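Local coordinates for listeria nuclear targeted protein A (Listeria monocytogenes, PDB 4CIH) that enters the host cell nucleus and relieves repression of interferon-stimulated genes by blocking the recruitment of the chromatin repressor BAHD1 to them, at residues Q61-I66 with E80-I85. The protein carries 2 engineered substitutions. Sequence-based numbering, arbitrary orientation.
Sequences QEILSI and EAFKKI
At one end of LntA's up-and-down helical bundle, Ile-63 and Leu-64, near the end of helix 42-63, pack against Phe-82 and Lys-83 of helix 77-103. The nearest CA atoms across the contact are those of Leu-64 and Lys-83, 7.0 Å apart. Here the two side chains cross at about a right angle: methyl CD2 of Leu-64 rests 3.8 Å from CG of Lys-83 and 4.1 Å from its CE. CG of Lys-83 stands anti to the backbone N (chi1 163°), and the chain bends at chi2 and chi4, which turns CG and CE to the leucine methyl while NZ goes on to a hydrogen bond with Ser-72 OG. A long lysine suits this half-exposed edge, apolar along its methylenes and polar at its end. Deeper in, CG2 of Ile-63 approaches CZ of Phe-82 obliquely at 4.5 Å, a loose touch between two buried side chains, one branched and one aromatic, with no polar group to satisfy. Both also meet Ile-12 of helix 8-34, and the phenyl ring reaches Leu-132 and Leu-139 of helix 121-139. A type I turn runs from Ile-63 to Ile-66, closed by Ile-66 N to Ile-63 O at 2.7 Å. Apolar and only 117 Å² in extent, the contact probably adds a modest hydrophobic contribution, without directional bonds across it: Ile-63 and Phe-82 form its buried side, Leu-64 and the lysine methylenes its more open one.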
loop_
_atom_site.group_PDB
_atom_site.type_symbol
_atom_site.label_atom_id
_atom_site.label_comp_id
_atom_site.label_asym_id
_atom_site.label_seq_id
_atom_site.Cartn_x
_atom_site.Cartn_y
_atom_site.Cartn_z
ATOM N N GLN A 61 -0.155 1.366 9.240
ATOM C CA GLN A 61 0.487 1.837 10.449
ATOM C C GLN A 61 0.169 0.863 11.517
ATOM O O GLN A 61 0.789 0.865 12.579
ATOM C CB GLN A 61 -0.075 3.200 10.815
ATOM C CG GLN A 61 -0.180 4.143 9.633
ATOM C CD GLN A 61 1.180 4.589 9.143
ATOM O OE1 GLN A 61 1.327 5.129 8.036
ATOM N NE2 GLN A 61 2.181 4.391 9.978
ATOM N N GLU A 62 -0.864 0.069 11.286
ATOM C CA GLU A 62 -0.991 -1.146 12.029
ATOM C C GLU A 62 0.303 -1.945 11.876
ATOM O O GLU A 62 1.024 -2.136 12.857
ATOM C CB GLU A 62 -2.220 -1.937 11.578
ATOM C CG GLU A 62 -3.382 -1.824 12.562
ATOM C CD GLU A 62 -4.572 -2.666 12.160
ATOM O OE1 GLU A 62 -4.479 -3.889 12.341
ATOM O OE2 GLU A 62 -5.599 -2.109 11.686
ATOM N N ILE A 63 0.657 -2.309 10.643
ATOM C CA ILE A 63 1.971 -2.913 10.379
ATOM C C ILE A 63 3.220 -2.092 10.789
ATOM O O ILE A 63 3.915 -2.462 11.726
ATOM C CB ILE A 63 2.076 -3.424 8.940
ATOM C CG1 ILE A 63 1.213 -4.681 8.802
ATOM C CG2 ILE A 63 3.541 -3.724 8.599
ATOM C CD1 ILE A 63 0.264 -4.621 7.623
ATOM N N LEU A 64 3.500 -0.986 10.102
ATOM C CA LEU A 64 4.638 -0.107 10.448
ATOM C C LEU A 64 4.823 0.213 11.935
ATOM O O LEU A 64 5.874 0.769 12.336
ATOM C CB LEU A 64 4.569 1.226 9.683
ATOM C CG LEU A 64 5.470 1.466 8.464
ATOM C CD1 LEU A 64 5.499 2.944 8.079
ATOM C CD2 LEU A 64 6.887 0.961 8.709
ATOM N N SER A 65 3.804 -0.087 12.740
ATOM C CA SER A 65 3.909 0.161 14.187
ATOM C C SER A 65 3.900 -1.102 15.038
ATOM O O SER A 65 3.810 -1.037 16.265
ATOM C CB SER A 65 2.877 1.200 14.666
ATOM O OG SER A 65 1.699 0.581 15.150
ATOM N N ILE A 66 4.023 -2.261 14.398
ATOM C CA ILE A 66 4.413 -3.466 15.122
ATOM C C ILE A 66 5.691 -3.201 15.920
ATOM O O ILE A 66 6.550 -2.409 15.479
ATOM C CB ILE A 66 4.514 -4.645 14.171
ATOM C CG1 ILE A 66 3.076 -5.022 13.750
ATOM C CG2 ILE A 66 5.240 -5.796 14.855
ATOM C CD1 ILE A 66 2.962 -5.994 12.608
ATOM N N GLU A 80 13.880 -5.939 9.090
ATOM C CA GLU A 80 13.962 -4.542 8.684
ATOM C C GLU A 80 13.841 -4.474 7.189
ATOM O O GLU A 80 13.201 -3.556 6.664
ATOM C CB GLU A 80 15.290 -3.854 9.054
ATOM C CG GLU A 80 15.863 -2.955 7.928
ATOM C CD GLU A 80 15.346 -1.498 7.932
ATOM O OE1 GLU A 80 14.263 -1.240 8.467
ATOM O OE2 GLU A 80 16.014 -0.578 7.414
ATOM N N ALA A 81 14.528 -5.395 6.522
ATOM C CA ALA A 81 14.507 -5.521 5.076
ATOM C C ALA A 81 13.080 -5.405 4.615
ATOM O O ALA A 81 12.779 -4.557 3.770
ATOM C CB ALA A 81 15.098 -6.861 4.659
ATOM N N PHE A 82 12.204 -6.207 5.230
ATOM C CA PHE A 82 10.757 -6.242 4.966
ATOM C C PHE A 82 10.046 -4.925 5.237
ATOM O O PHE A 82 9.181 -4.487 4.468
ATOM C CB PHE A 82 10.100 -7.364 5.804
ATOM C CG PHE A 82 8.630 -7.174 6.010
ATOM C CD1 PHE A 82 7.747 -7.335 4.941
ATOM C CD2 PHE A 82 8.119 -6.827 7.266
ATOM C CE1 PHE A 82 6.393 -7.122 5.098
ATOM C CE2 PHE A 82 6.763 -6.657 7.429
ATOM C CZ PHE A 82 5.908 -6.783 6.343
ATOM N N LYS A 83 10.369 -4.316 6.375
ATOM C CA LYS A 83 9.778 -3.031 6.722
ATOM C C LYS A 83 10.230 -2.037 5.660
ATOM O O LYS A 83 9.444 -1.192 5.216
ATOM C CB LYS A 83 10.200 -2.615 8.150
ATOM C CG LYS A 83 10.012 -1.143 8.553
ATOM C CD LYS A 83 11.202 -0.235 8.296
ATOM C CE LYS A 83 10.981 1.173 8.890
ATOM N NZ LYS A 83 11.832 1.513 10.070
ATOM N N LYS A 84 11.506 -2.124 5.279
ATOM C CA LYS A 84 12.178 -1.099 4.457
ATOM C C LYS A 84 11.530 -1.075 3.099
ATOM O O LYS A 84 11.255 -0.014 2.546
ATOM C CB LYS A 84 13.672 -1.427 4.319
ATOM C CG LYS A 84 14.344 -0.702 3.173
ATOM C CD LYS A 84 15.852 -0.903 3.215
ATOM C CE LYS A 84 16.476 -0.396 1.939
ATOM N NZ LYS A 84 17.231 -1.516 1.301
ATOM N N ILE A 85 11.284 -2.268 2.572
ATOM C CA ILE A 85 10.531 -2.421 1.350
ATOM C C ILE A 85 9.065 -2.094 1.609
ATOM O O ILE A 85 8.513 -1.187 0.976
ATOM C CB ILE A 85 10.688 -3.836 0.764
ATOM C CG1 ILE A 85 9.983 -3.949 -0.581
ATOM C CG2 ILE A 85 10.185 -4.898 1.723
ATOM C CD1 ILE A 85 10.936 -3.971 -1.744
#